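Local coordinates for protein putative phosphatase (Clostridium difficile, PDB 3SD7) that is a putative phosphatase of the haloacid dehalogenase superfamily and probably hydrolyses phosphate esters at a metal-dependent active site, at residues D35-G38 / T39-P43; P74-D77 / T78-Y82; A93-K96 / Y97-F101; K135-V138 / F139-I143; D192-Y195 / D196-A200. All blocks are in the same frame, centred on the assembly; numbering follows the deposited sequence.

Interaction 1 of 5, residues D35-G38 / T39-P43; sequences DLDG and TLTDP. With NA (sodium ion), chain B.
L36 O sits inside a tight turn and accepts three backbone amides, from T39 N at 3.0 Å, L40 N at 2.8 Å and T41 N at 3.2 Å. The L40 donor lies in the carbonyl plane, whereas those of T39 and T41 stand well above it. G38 N returns to T41 O (2.8 Å), and D37 and T41 form a single beta bridge. The sequence fits the DxDx(T/V) motif of haloacid dehalogenases, here at the end of strand 31-34. L36 and L40 cross at about a right angle, CD1 to CD1 4.1 Å. The P43 ring lies against the D37 carboxylate, its CG 3.5 Å from D37 CG. A water receives from T41 OG1 and gives to D37 OD1 at 2.7 Å; D37 OD2 has K135 as its partner. L36 N, on the anti lone pair of D35 OD1, helps to hold that carboxylate, as do T133 OG1 on OD1 and a salt bridge from OD2 to K168. D37 O coordinates the sodium ion at 2.2 Å, probably at or near the magnesium site of relatives, where the first aspartate usually binds the metal directly; here D35, by analogy the nucleophile, reaches it only by weak bonds through two waters.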
loop_
_atom_site.group_PDB
_atom_site.type_symbol
_atom_site.label_atom_id
_atom_site.label_comp_id
_atom_site.label_asym_id
_atom_site.label_seq_id
_atom_site.Cartn_x
_atom_site.Cartn_y
_atom_site.Cartn_z
ATOM N N ASP A 35 -4.586 0.128 3.612
ATOM C CA ASP A 35 -3.217 0.109 3.120
ATOM C C ASP A 35 -3.205 1.122 1.935
ATOM O O ASP A 35 -4.260 1.621 1.510
ATOM C CB ASP A 35 -2.791 -1.290 2.716
ATOM C CG ASP A 35 -1.259 -1.489 2.833
ATOM O OD1 ASP A 35 -0.511 -0.558 2.518
ATOM O OD2 ASP A 35 -0.807 -2.582 3.280
ATOM N N LEU A 36 -2.043 1.434 1.410
ATOM C CA LEU A 36 -1.915 2.448 0.349
ATOM C C LEU A 36 -1.778 1.827 -1.036
ATOM O O LEU A 36 -2.762 1.743 -1.789
ATOM C CB LEU A 36 -0.732 3.372 0.659
ATOM C CG LEU A 36 -0.562 4.519 -0.349
ATOM C CD1 LEU A 36 -1.599 5.628 -0.121
ATOM C CD2 LEU A 36 0.826 5.070 -0.222
ATOM N N ASP A 37 -0.561 1.359 -1.342
ATOM C CA ASP A 37 -0.273 0.761 -2.652
ATOM C C ASP A 37 -1.173 -0.438 -2.896
ATOM O O ASP A 37 -1.327 -1.348 -2.037
ATOM C CB ASP A 37 1.191 0.316 -2.782
ATOM C CG ASP A 37 2.186 1.457 -2.892
ATOM O OD1 ASP A 37 1.835 2.663 -3.064
ATOM O OD2 ASP A 37 3.397 1.112 -2.832
ATOM N N GLY A 38 -1.793 -0.474 -4.066
ATOM C CA GLY A 38 -2.676 -1.554 -4.440
ATOM C C GLY A 38 -4.034 -1.563 -3.800
ATOM O O GLY A 38 -4.822 -2.436 -4.046
ATOM N N THR A 39 -4.318 -0.549 -2.966
ATOM C CA THR A 39 -5.562 -0.465 -2.215
ATOM C C THR A 39 -6.210 0.895 -2.509
ATOM O O THR A 39 -7.344 0.949 -2.955
ATOM C CB THR A 39 -5.310 -0.642 -0.741
ATOM O OG1 THR A 39 -4.718 -1.936 -0.521
ATOM C CG2 THR A 39 -6.613 -0.585 0.055
ATOM N N LEU A 40 -5.488 1.961 -2.231
ATOM C CA LEU A 40 -5.941 3.308 -2.588
ATOM C C LEU A 40 -5.393 3.794 -3.882
ATOM O O LEU A 40 -6.131 4.414 -4.677
ATOM C CB LEU A 40 -5.553 4.316 -1.500
ATOM C CG LEU A 40 -6.135 4.070 -0.110
ATOM C CD1 LEU A 40 -5.507 5.049 0.924
ATOM C CD2 LEU A 40 -7.651 4.225 -0.122
ATOM N N THR A 41 -4.104 3.579 -4.089
ATOM C CA THR A 41 -3.384 4.081 -5.279
ATOM C C THR A 41 -2.467 3.012 -5.857
ATOM O O THR A 41 -2.034 2.097 -5.163
ATOM C CB THR A 41 -2.559 5.340 -4.925
ATOM O OG1 THR A 41 -1.671 5.027 -3.833
ATOM C CG2 THR A 41 -3.485 6.497 -4.488
ATOM N N ASP A 42 -2.197 3.126 -7.150
ATOM C CA ASP A 42 -1.356 2.159 -7.864
ATOM C C ASP A 42 0.003 2.828 -8.174
ATOM O O ASP A 42 0.054 3.803 -8.929
ATOM C CB ASP A 42 -2.072 1.712 -9.137
ATOM C CG ASP A 42 -1.342 0.599 -9.868
ATOM O OD1 ASP A 42 -0.216 0.268 -9.468
ATOM O OD2 ASP A 42 -1.871 0.098 -10.894
ATOM N N PRO A 43 1.103 2.286 -7.636
ATOM C CA PRO A 43 2.409 2.889 -7.818
ATOM C C PRO A 43 3.166 2.393 -9.042
ATOM O O PRO A 43 4.331 2.738 -9.209
ATOM C CB PRO A 43 3.147 2.420 -6.571
ATOM C CG PRO A 43 2.623 1.050 -6.354
ATOM C CD PRO A 43 1.167 1.138 -6.700
HETATM NA NA NA B . -0.654 -3.041 -0.790
HETATM O O HOH W 1 -0.745 -4.363 0.942
HETATM O O HOH W 2 0.929 -1.793 0.117
HETATM O O HOH W 3 0.606 4.143 -4.888
HETATM O O HOH W 4 0.277 -3.878 -2.874
#

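Interaction 2 of 5, residues P74-D77 / T78-Y82; sequences PLHD and TFKEY
F79 has CG anti to its carbonyl carbon (chi1 -62°), which turns the ring back along helix 75-82, part of the helical cap of this haloacid dehalogenase fold, onto L75, one turn earlier. L75 CB meets F79 CE2 at 4.0 Å, and L75 O comes obliquely to the F79 ring, 3.2 Å from F79 CD2. F79 also packs against helices 44-57 and 87-105, inside the cap. The outer side is polar. In one of two modelled conformers, hence with some doubt, the H76 ring has K80 CB over one face, 4.0 Å from its centroid. D77 and E81 run side by side, their carboxylate planes nearly perpendicular. OD1 of D77 comes to 3.3 Å from OE1 of E81, a like-charge approach that probably costs energy. From the N-cap residue P74, regular bonding begins with F79 N to L75 O, 2.9 Å and almost straight. The helix then widens into a pi-type turn, D77 O receiving E81 N at 2.6 Å and, weakly, Y82 N at 3.4 Å.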
loop_
_atom_site.group_PDB
_atom_site.type_symbol
_atom_site.label_atom_id
_atom_site.label_comp_id
_atom_site.label_asym_id
_atom_site.label_seq_id
_atom_site.Cartn_x
_atom_site.Cartn_y
_atom_site.Cartn_z
ATOM N N PRO A 74 11.680 -7.017 -2.575
ATOM C CA PRO A 74 12.725 -6.043 -2.274
ATOM C C PRO A 74 13.606 -5.779 -3.487
ATOM O O PRO A 74 13.888 -6.698 -4.261
ATOM C CB PRO A 74 13.556 -6.741 -1.190
ATOM C CG PRO A 74 12.687 -7.817 -0.649
ATOM C CD PRO A 74 11.793 -8.232 -1.753
ATOM N N LEU A 75 14.056 -4.542 -3.654
ATOM C CA LEU A 75 14.959 -4.221 -4.759
ATOM C C LEU A 75 16.201 -5.141 -4.802
ATOM O O LEU A 75 16.687 -5.466 -5.895
ATOM C CB LEU A 75 15.383 -2.753 -4.712
ATOM C CG LEU A 75 14.270 -1.731 -4.948
ATOM C CD1 LEU A 75 14.794 -0.324 -4.688
ATOM C CD2 LEU A 75 13.683 -1.852 -6.365
ATOM N N HIS A 76 16.689 -5.563 -3.632
ATOM C CA HIS A 76 17.849 -6.455 -3.554
ATOM C C HIS A 76 17.597 -7.728 -4.350
ATOM O O HIS A 76 18.443 -8.145 -5.131
ATOM C CB HIS A 76 18.189 -6.810 -2.094
ATOM C CG HIS A 76 19.381 -7.713 -1.951
ATOM N ND1 HIS A 76 19.275 -9.087 -1.897
ATOM C CD2 HIS A 76 20.704 -7.436 -1.853
ATOM C CE1 HIS A 76 20.480 -9.616 -1.771
ATOM N NE2 HIS A 76 21.365 -8.636 -1.742
ATOM N N ASP A 77 16.423 -8.326 -4.163
ATOM C CA ASP A 77 16.068 -9.564 -4.876
ATOM C C ASP A 77 16.071 -9.315 -6.383
ATOM O O ASP A 77 16.608 -10.110 -7.152
ATOM C CB ASP A 77 14.690 -10.089 -4.449
ATOM C CG ASP A 77 14.702 -10.733 -3.075
ATOM O OD1 ASP A 77 15.803 -10.886 -2.490
ATOM O OD2 ASP A 77 13.605 -11.109 -2.597
ATOM N N THR A 78 15.481 -8.200 -6.798
ATOM C CA THR A 78 15.418 -7.874 -8.210
ATOM C C THR A 78 16.806 -7.726 -8.815
ATOM O O THR A 78 17.136 -8.412 -9.778
ATOM C CB THR A 78 14.603 -6.609 -8.452
ATOM O OG1 THR A 78 13.254 -6.843 -8.035
ATOM C CG2 THR A 78 14.609 -6.231 -9.937
ATOM N N PHE A 79 17.629 -6.849 -8.245
ATOM C CA PHE A 79 18.970 -6.650 -8.793
ATOM C C PHE A 79 19.903 -7.841 -8.587
ATOM O O PHE A 79 20.686 -8.169 -9.476
ATOM C CB PHE A 79 19.589 -5.367 -8.247
ATOM C CG PHE A 79 18.831 -4.138 -8.626
ATOM C CD1 PHE A 79 18.662 -3.800 -9.968
ATOM C CD2 PHE A 79 18.306 -3.304 -7.660
ATOM C CE1 PHE A 79 17.955 -2.660 -10.335
ATOM C CE2 PHE A 79 17.605 -2.163 -8.023
ATOM C CZ PHE A 79 17.435 -1.842 -9.365
ATOM N N LYS A 80 19.790 -8.513 -7.444
ATOM C CA LYS A 80 20.680 -9.637 -7.124
ATOM C C LYS A 80 20.197 -10.965 -7.744
ATOM O O LYS A 80 20.968 -11.640 -8.423
ATOM C CB LYS A 80 20.852 -9.732 -5.593
ATOM C CG LYS A 80 21.997 -10.578 -5.064
ATOM C CD LYS A 80 21.694 -12.069 -5.073
ATOM C CE LYS A 80 22.790 -12.849 -4.364
ATOM N NZ LYS A 80 22.502 -14.309 -4.368
ATOM N N GLU A 81 18.928 -11.327 -7.549
ATOM C CA GLU A 81 18.430 -12.603 -8.081
ATOM C C GLU A 81 18.062 -12.590 -9.571
ATOM O O GLU A 81 18.229 -13.604 -10.253
ATOM C CB GLU A 81 17.241 -13.137 -7.270
ATOM C CG GLU A 81 17.504 -13.309 -5.775
ATOM C CD GLU A 81 16.485 -14.241 -5.087
ATOM O OE1 GLU A 81 15.883 -13.815 -4.087
ATOM O OE2 GLU A 81 16.282 -15.398 -5.547
ATOM N N TYR A 82 17.548 -11.472 -10.077
ATOM C CA TYR A 82 17.148 -11.404 -11.480
ATOM C C TYR A 82 18.273 -10.882 -12.356
ATOM O O TYR A 82 18.621 -11.504 -13.356
ATOM C CB TYR A 82 15.912 -10.525 -11.663
ATOM C CG TYR A 82 15.277 -10.663 -13.026
ATOM C CD1 TYR A 82 14.197 -11.524 -13.226
ATOM C CD2 TYR A 82 15.767 -9.960 -14.121
ATOM C CE1 TYR A 82 13.612 -11.670 -14.477
ATOM C CE2 TYR A 82 15.197 -10.102 -15.382
ATOM C CZ TYR A 82 14.120 -10.963 -15.555
ATOM O OH TYR A 82 13.549 -11.089 -16.795
#

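Interaction 3 of 5, residues A93-K96 / Y97-F101; sequences AVEK and YREYF
V94 and R98 lie side by side and point the same way, one turn apart on helix 87-105 of the helical cap. The R98 chain is extended from CG to NE, which carries NE to 3.5 Å from V94 CG1; the methyl group approaches the guanidinium obliquely. The charged end continues to a salt bridge with D162, while the second methyl of V94, CG2, packs on L75 of helix 75-82. K96 and E99, three residues apart, are likewise aligned. K96 bends at its second torsion (chi2 -65°), which brings NZ to 3.7 Å from E99 OE1, a long salt bridge. E95 approaches the same glutamate at a slant, carboxylate planes 68° apart, and its OE1 stands 3.8 Å from E99 OE1. Charge on K96 may offset part of that repulsion. Y97 packs on S50 and L75 within the cap, and F101 reaches F139 of the core. Beneath, the helical bonds are regular, and R98 CG rests 3.2 Å from V94 O, which also accepts R98 N at 2.9 Å.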
loop_
_atom_site.group_PDB
_atom_site.type_symbol
_atom_site.label_atom_id
_atom_site.label_comp_id
_atom_site.label_asym_id
_atom_site.label_seq_id
_atom_site.Cartn_x
_atom_site.Cartn_y
_atom_site.Cartn_z
ATOM N N ALA A 93 22.655 0.299 -7.774
ATOM C CA ALA A 93 21.376 0.191 -8.478
ATOM C C ALA A 93 20.221 0.717 -7.620
ATOM O O ALA A 93 19.317 1.386 -8.122
ATOM C CB ALA A 93 21.116 -1.250 -8.884
ATOM N N VAL A 94 20.260 0.407 -6.326
ATOM C CA VAL A 94 19.247 0.885 -5.395
ATOM C C VAL A 94 19.349 2.403 -5.247
ATOM O O VAL A 94 18.345 3.092 -5.192
ATOM C CB VAL A 94 19.386 0.214 -4.006
ATOM C CG1 VAL A 94 18.506 0.930 -2.984
ATOM C CG2 VAL A 94 19.047 -1.288 -4.098
ATOM N N GLU A 95 20.575 2.926 -5.205
ATOM C CA GLU A 95 20.757 4.366 -5.073
ATOM C C GLU A 95 20.167 5.096 -6.280
ATOM O O GLU A 95 19.513 6.135 -6.120
ATOM C CB GLU A 95 22.247 4.725 -4.890
ATOM C CG GLU A 95 22.523 6.184 -4.443
ATOM C CD GLU A 95 22.449 7.234 -5.568
ATOM O OE1 GLU A 95 22.426 6.856 -6.762
ATOM O OE2 GLU A 95 22.445 8.448 -5.249
ATOM N N LYS A 96 20.395 4.559 -7.480
ATOM C CA LYS A 96 19.873 5.184 -8.702
ATOM C C LYS A 96 18.347 5.134 -8.723
ATOM O O LYS A 96 17.691 6.101 -9.130
ATOM C CB LYS A 96 20.465 4.535 -9.947
ATOM C CG LYS A 96 21.969 4.745 -10.080
ATOM C CD LYS A 96 22.304 6.202 -10.279
ATOM C CE LYS A 96 23.800 6.442 -10.226
ATOM N NZ LYS A 96 24.116 7.876 -10.406
ATOM N N TYR A 97 17.790 4.002 -8.293
ATOM C CA TYR A 97 16.343 3.861 -8.173
ATOM C C TYR A 97 15.786 4.969 -7.265
ATOM O O TYR A 97 14.850 5.684 -7.630
ATOM C CB TYR A 97 15.994 2.492 -7.582
ATOM C CG TYR A 97 14.532 2.352 -7.206
ATOM C CD1 TYR A 97 13.651 1.666 -8.019
ATOM C CD2 TYR A 97 14.031 2.932 -6.036
ATOM C CE1 TYR A 97 12.310 1.532 -7.679
ATOM C CE2 TYR A 97 12.670 2.809 -5.690
ATOM C CZ TYR A 97 11.830 2.114 -6.523
ATOM O OH TYR A 97 10.492 1.970 -6.211
ATOM N N ARG A 98 16.377 5.098 -6.079
ATOM C CA ARG A 98 15.930 6.082 -5.092
ATOM C C ARG A 98 16.025 7.508 -5.609
ATOM O O ARG A 98 15.142 8.326 -5.352
ATOM C CB ARG A 98 16.724 5.933 -3.800
ATOM C CG ARG A 98 16.443 4.615 -3.094
ATOM C CD ARG A 98 17.197 4.526 -1.785
ATOM N NE ARG A 98 16.843 3.330 -1.019
ATOM C CZ ARG A 98 17.313 3.051 0.197
ATOM N NH1 ARG A 98 18.162 3.879 0.803
ATOM N NH2 ARG A 98 16.929 1.939 0.817
ATOM N N GLU A 99 17.094 7.790 -6.347
ATOM C CA GLU A 99 17.298 9.095 -6.941
ATOM C C GLU A 99 16.122 9.441 -7.857
ATOM O O GLU A 99 15.525 10.513 -7.728
ATOM C CB GLU A 99 18.626 9.122 -7.713
ATOM C CG GLU A 99 18.919 10.428 -8.416
ATOM C CD GLU A 99 20.295 10.462 -9.056
ATOM O OE1 GLU A 99 20.969 9.410 -9.118
ATOM O OE2 GLU A 99 20.705 11.555 -9.496
ATOM N N TYR A 100 15.780 8.531 -8.769
ATOM C CA TYR A 100 14.671 8.784 -9.684
ATOM C C TYR A 100 13.337 8.804 -8.931
ATOM O O TYR A 100 12.445 9.585 -9.251
ATOM C CB TYR A 100 14.604 7.734 -10.814
ATOM C CG TYR A 100 13.460 8.002 -11.783
ATOM C CD1 TYR A 100 13.672 8.670 -12.985
ATOM C CD2 TYR A 100 12.153 7.628 -11.464
ATOM C CE1 TYR A 100 12.614 8.934 -13.851
ATOM C CE2 TYR A 100 11.100 7.885 -12.318
ATOM C CZ TYR A 100 11.332 8.540 -13.506
ATOM O OH TYR A 100 10.263 8.788 -14.330
ATOM N N PHE A 101 13.193 7.947 -7.934
ATOM C CA PHE A 101 11.902 7.879 -7.242
ATOM C C PHE A 101 11.607 9.169 -6.463
ATOM O O PHE A 101 10.493 9.701 -6.513
ATOM C CB PHE A 101 11.817 6.680 -6.316
ATOM C CG PHE A 101 10.423 6.467 -5.764
ATOM C CD1 PHE A 101 9.472 5.758 -6.491
ATOM C CD2 PHE A 101 10.057 7.023 -4.550
ATOM C CE1 PHE A 101 8.188 5.584 -5.994
ATOM C CE2 PHE A 101 8.763 6.843 -4.046
ATOM C CZ PHE A 101 7.847 6.137 -4.756
#

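Interaction 4 of 5, residues K135-V138 / F139-I143; sequences KPTV and FAETI
P136 O accepts A140 N at 3.1 Å, nearly along the C=O axis, and with P136 as N-cap this opens helix 137-146, the crossover helix between strands 128-133 and 155-159 of the Rossmann-like core. T137 O takes E141 N in the same fashion at 2.9 Å. At the next residue, V138 O is gripped twice by T142, whose N (3.0 Å) and OG1 (2.8 Å) arrive from opposite faces of the carbonyl plane; the hydroxyl is thereby satisfied within the helix. The pyrrolidine of P136 leans obliquely on the F139 ring, CG to CD2 3.6 Å. F139 meets F101 of the cap edge-to-face. T137 and E141 run side by side, the methyl CG2 3.8 Å from E141 CD, while T137 OG1 binds the amide of G158 on strand 155-159. K135 runs extended until its last torsion (chi4 86°), lying at about a right angle to I143, with CE 3.6 Å from I143 CD1. The bend directs NZ to D37 OD2. The apolar stem of the lysine thus packs on F139 and I143 of the helix that follows it, while its ammonium probably steadies the D37 carboxylate.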
loop_
_atom_site.group_PDB
_atom_site.type_symbol
_atom_site.label_atom_id
_atom_site.label_comp_id
_atom_site.label_asym_id
_atom_site.label_seq_id
_atom_site.Cartn_x
_atom_site.Cartn_y
_atom_site.Cartn_z
ATOM N N LYS A 135 4.686 1.395 3.336
ATOM C CA LYS A 135 5.322 2.448 2.535
ATOM C C LYS A 135 5.792 3.535 3.495
ATOM O O LYS A 135 5.157 3.726 4.540
ATOM C CB LYS A 135 4.316 3.032 1.553
ATOM C CG LYS A 135 4.983 3.758 0.367
ATOM C CD LYS A 135 3.965 4.172 -0.659
ATOM C CE LYS A 135 4.585 4.594 -1.989
ATOM N NZ LYS A 135 4.872 3.500 -2.977
ATOM N N PRO A 136 6.917 4.224 3.194
ATOM C CA PRO A 136 7.326 5.304 4.106
ATOM C C PRO A 136 6.228 6.351 4.282
ATOM O O PRO A 136 5.567 6.730 3.338
ATOM C CB PRO A 136 8.545 5.906 3.419
ATOM C CG PRO A 136 9.129 4.747 2.678
ATOM C CD PRO A 136 7.954 3.967 2.177
ATOM N N THR A 137 6.025 6.789 5.512
ATOM C CA THR A 137 4.990 7.781 5.812
ATOM C C THR A 137 5.060 8.989 4.909
ATOM O O THR A 137 4.025 9.420 4.412
ATOM C CB THR A 137 5.116 8.252 7.243
ATOM O OG1 THR A 137 5.105 7.100 8.085
ATOM C CG2 THR A 137 3.964 9.218 7.627
ATOM N N VAL A 138 6.265 9.533 4.697
ATOM C CA VAL A 138 6.420 10.737 3.857
ATOM C C VAL A 138 5.865 10.500 2.451
ATOM O O VAL A 138 5.214 11.375 1.884
ATOM C CB VAL A 138 7.872 11.237 3.763
ATOM C CG1 VAL A 138 8.767 10.206 3.078
ATOM C CG2 VAL A 138 7.914 12.562 3.008
ATOM N N PHE A 139 6.123 9.323 1.891
ATOM C CA PHE A 139 5.587 9.010 0.578
ATOM C C PHE A 139 4.056 8.874 0.598
ATOM O O PHE A 139 3.381 9.385 -0.292
ATOM C CB PHE A 139 6.241 7.742 -0.021
ATOM C CG PHE A 139 7.724 7.851 -0.232
ATOM C CD1 PHE A 139 8.340 9.080 -0.466
ATOM C CD2 PHE A 139 8.490 6.711 -0.304
ATOM C CE1 PHE A 139 9.720 9.162 -0.691
ATOM C CE2 PHE A 139 9.862 6.788 -0.544
ATOM C CZ PHE A 139 10.466 8.013 -0.725
ATOM N N ALA A 140 3.506 8.169 1.594
ATOM C CA ALA A 140 2.060 7.984 1.731
ATOM C C ALA A 140 1.350 9.345 1.836
ATOM O O ALA A 140 0.365 9.615 1.154
ATOM C CB ALA A 140 1.712 7.075 2.958
ATOM N N GLU A 141 1.881 10.208 2.690
ATOM C CA GLU A 141 1.290 11.534 2.852
ATOM C C GLU A 141 1.405 12.363 1.569
ATOM O O GLU A 141 0.456 13.037 1.187
ATOM C CB GLU A 141 1.926 12.231 4.047
ATOM C CG GLU A 141 1.548 11.601 5.375
ATOM C CD GLU A 141 2.165 12.334 6.536
ATOM O OE1 GLU A 141 3.285 12.856 6.370
ATOM O OE2 GLU A 141 1.545 12.355 7.619
ATOM N N THR A 142 2.553 12.289 0.898
ATOM C CA THR A 142 2.772 13.016 -0.348
ATOM C C THR A 142 1.751 12.602 -1.399
ATOM O O THR A 142 1.136 13.444 -2.067
ATOM C CB THR A 142 4.193 12.824 -0.871
ATOM O OG1 THR A 142 5.111 13.463 0.022
ATOM C CG2 THR A 142 4.353 13.434 -2.270
ATOM N N ILE A 143 1.570 11.296 -1.536
ATOM C CA ILE A 143 0.630 10.736 -2.514
ATOM C C ILE A 143 -0.821 11.067 -2.192
ATOM O O ILE A 143 -1.595 11.417 -3.082
ATOM C CB ILE A 143 0.827 9.210 -2.616
ATOM C CG1 ILE A 143 2.207 8.918 -3.205
ATOM C CG2 ILE A 143 -0.271 8.593 -3.446
ATOM C CD1 ILE A 143 2.648 7.453 -3.032
#

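Interaction 5 of 5, residues D192-Y195 / D196-A200; sequences DRKY and DIIGA. With NA (sodium ion), chain B.
D196 OD2 reaches back to R193 N (3.2 Å, 150° at the hydrogen) through its anti lone pair, and this is the tight, buried end of the contact. R193 is the N-cap of helix 194-203 and D196 its third residue, so the bond is only the reciprocal half of a capping box, the R193 side chain going instead to E219, which also takes K194 N. Just ahead, chi1 of D192 (69°), with CG between the backbone N and carbonyl carbon, swings the carboxylate toward the sodium ion, which OD1 binds at 2.2 Å. Two waters on the ion tie in the carboxylates: one donates to D196 OD2 at 2.5 Å, the other at 2.6 Å to D192 OD2, which also accepts Y214 N. The outward side is looser. K194 CB and I198 CD1 are 4.2 Å apart, and the exposed Y195 ring lies over K194 CG. Helical bonding holds there, I198 N to K194 O being 2.8 Å. The spacing of D192 and D196 is consistent with the GDxxxD motif of this superfamily: D192 binds the metal directly, whereas D196 stands in the second shell, holding a metal-bound water and the turn that carries D192.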
loop_
_atom_site.group_PDB
_atom_site.type_symbol
_atom_site.label_atom_id
_atom_site.label_comp_id
_atom_site.label_asym_id
_atom_site.label_seq_id
_atom_site.Cartn_x
_atom_site.Cartn_y
_atom_site.Cartn_z
ATOM N N ASP A 192 -4.806 -5.178 -0.070
ATOM C CA ASP A 192 -4.706 -6.053 -1.255
ATOM C C ASP A 192 -3.702 -7.194 -1.128
ATOM O O ASP A 192 -3.516 -7.914 -2.085
ATOM C CB ASP A 192 -4.318 -5.260 -2.484
ATOM C CG ASP A 192 -2.870 -4.731 -2.410
ATOM O OD1 ASP A 192 -2.444 -4.226 -1.319
ATOM O OD2 ASP A 192 -2.142 -4.768 -3.425
ATOM N N ARG A 193 -3.101 -7.385 0.033
ATOM C CA ARG A 193 -2.140 -8.465 0.217
ATOM C C ARG A 193 -2.405 -9.266 1.448
ATOM O O ARG A 193 -3.030 -8.788 2.418
ATOM C CB ARG A 193 -0.714 -7.914 0.338
ATOM C CG ARG A 193 -0.194 -7.132 -0.898
ATOM C CD ARG A 193 -0.173 -7.916 -2.224
ATOM N NE ARG A 193 0.485 -9.203 -2.117
ATOM C CZ ARG A 193 1.794 -9.421 -2.211
ATOM N NH1 ARG A 193 2.651 -8.425 -2.415
ATOM N NH2 ARG A 193 2.269 -10.664 -2.121
ATOM N N LYS A 194 -1.898 -10.494 1.446
ATOM C CA LYS A 194 -1.964 -11.318 2.658
ATOM C C LYS A 194 -1.400 -10.590 3.905
ATOM O O LYS A 194 -1.891 -10.785 4.995
ATOM C CB LYS A 194 -1.228 -12.647 2.467
ATOM C CG LYS A 194 0.225 -12.517 2.146
ATOM C CD LYS A 194 0.872 -13.886 1.830
ATOM C CE LYS A 194 2.329 -13.696 1.515
ATOM N NZ LYS A 194 3.082 -14.996 1.348
ATOM N N TYR A 195 -0.398 -9.737 3.720
ATOM C CA TYR A 195 0.246 -9.046 4.835
ATOM C C TYR A 195 -0.719 -8.168 5.614
ATOM O O TYR A 195 -0.596 -8.012 6.852
ATOM C CB TYR A 195 1.453 -8.250 4.334
ATOM C CG TYR A 195 2.403 -9.132 3.570
ATOM C CD1 TYR A 195 3.085 -10.150 4.210
ATOM C CD2 TYR A 195 2.564 -8.984 2.188
ATOM C CE1 TYR A 195 3.924 -10.996 3.501
ATOM C CE2 TYR A 195 3.392 -9.828 1.481
ATOM C CZ TYR A 195 4.066 -10.822 2.136
ATOM O OH TYR A 195 4.904 -11.671 1.431
ATOM N N ASP A 196 -1.657 -7.562 4.891
ATOM C CA ASP A 196 -2.707 -6.752 5.493
ATOM C C ASP A 196 -3.665 -7.600 6.307
ATOM O O ASP A 196 -4.092 -7.209 7.400
ATOM C CB ASP A 196 -3.504 -6.058 4.384
ATOM C CG ASP A 196 -2.681 -5.094 3.615
ATOM O OD1 ASP A 196 -2.039 -4.232 4.266
ATOM O OD2 ASP A 196 -2.619 -5.186 2.364
ATOM N N ILE A 197 -4.007 -8.783 5.785
ATOM C CA ILE A 197 -4.935 -9.680 6.464
ATOM C C ILE A 197 -4.265 -10.318 7.680
ATOM O O ILE A 197 -4.863 -10.396 8.750
ATOM C CB ILE A 197 -5.489 -10.752 5.517
ATOM C CG1 ILE A 197 -5.958 -10.110 4.205
ATOM C CG2 ILE A 197 -6.600 -11.585 6.208
ATOM C CD1 ILE A 197 -6.906 -8.952 4.405
ATOM N N ILE A 198 -3.014 -10.747 7.519
ATOM C CA ILE A 198 -2.231 -11.332 8.635
ATOM C C ILE A 198 -2.094 -10.280 9.762
ATOM O O ILE A 198 -2.252 -10.593 10.958
ATOM C CB ILE A 198 -0.828 -11.770 8.147
ATOM C CG1 ILE A 198 -0.951 -12.962 7.196
ATOM C CG2 ILE A 198 0.076 -12.113 9.319
ATOM C CD1 ILE A 198 0.281 -13.167 6.324
ATOM N N GLY A 199 -1.838 -9.030 9.371
ATOM C CA GLY A 199 -1.722 -7.925 10.323
ATOM C C GLY A 199 -3.019 -7.744 11.094
ATOM O O GLY A 199 -3.022 -7.694 12.330
ATOM N N ALA A 200 -4.127 -7.716 10.368
ATOM C CA ALA A 200 -5.452 -7.564 10.975
ATOM C C ALA A 200 -5.747 -8.682 11.976
ATOM O O ALA A 200 -6.251 -8.445 13.090
ATOM C CB ALA A 200 -6.500 -7.561 9.908
HETATM NA NA NA B . -0.654 -3.041 -0.790
HETATM O O HOH W 4 0.277 -3.878 -2.874
HETATM O O HOH W 1 -0.745 -4.363 0.942
HETATM O O HOH W 2 0.929 -1.793 0.117
#

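Overall arrangement
Interactions 1 and 5 share the sodium ion and its three waters: their centres are 13 Å apart, and D37 O and D192 OD1, both ligands, are separated by 3.2 Å. Interaction 4 flanks this site, its centre 11 Å from that of interaction 1, and K135 NZ makes its salt bridge to D37 OD2 at 2.8 Å. Interactions 2 and 3 belong to successive helices of the cap, where L75 CD1 meets Y97 CD2 at 3.6 Å. Cap and core touch where F101 CE2 of interaction 3 lies 3.7 Å from F139 CE2 of interaction 4. The side chains of Y97 and P74 stay about 13 Å and 14 Å from the sodium, so these cap helices overhang the site without touching it.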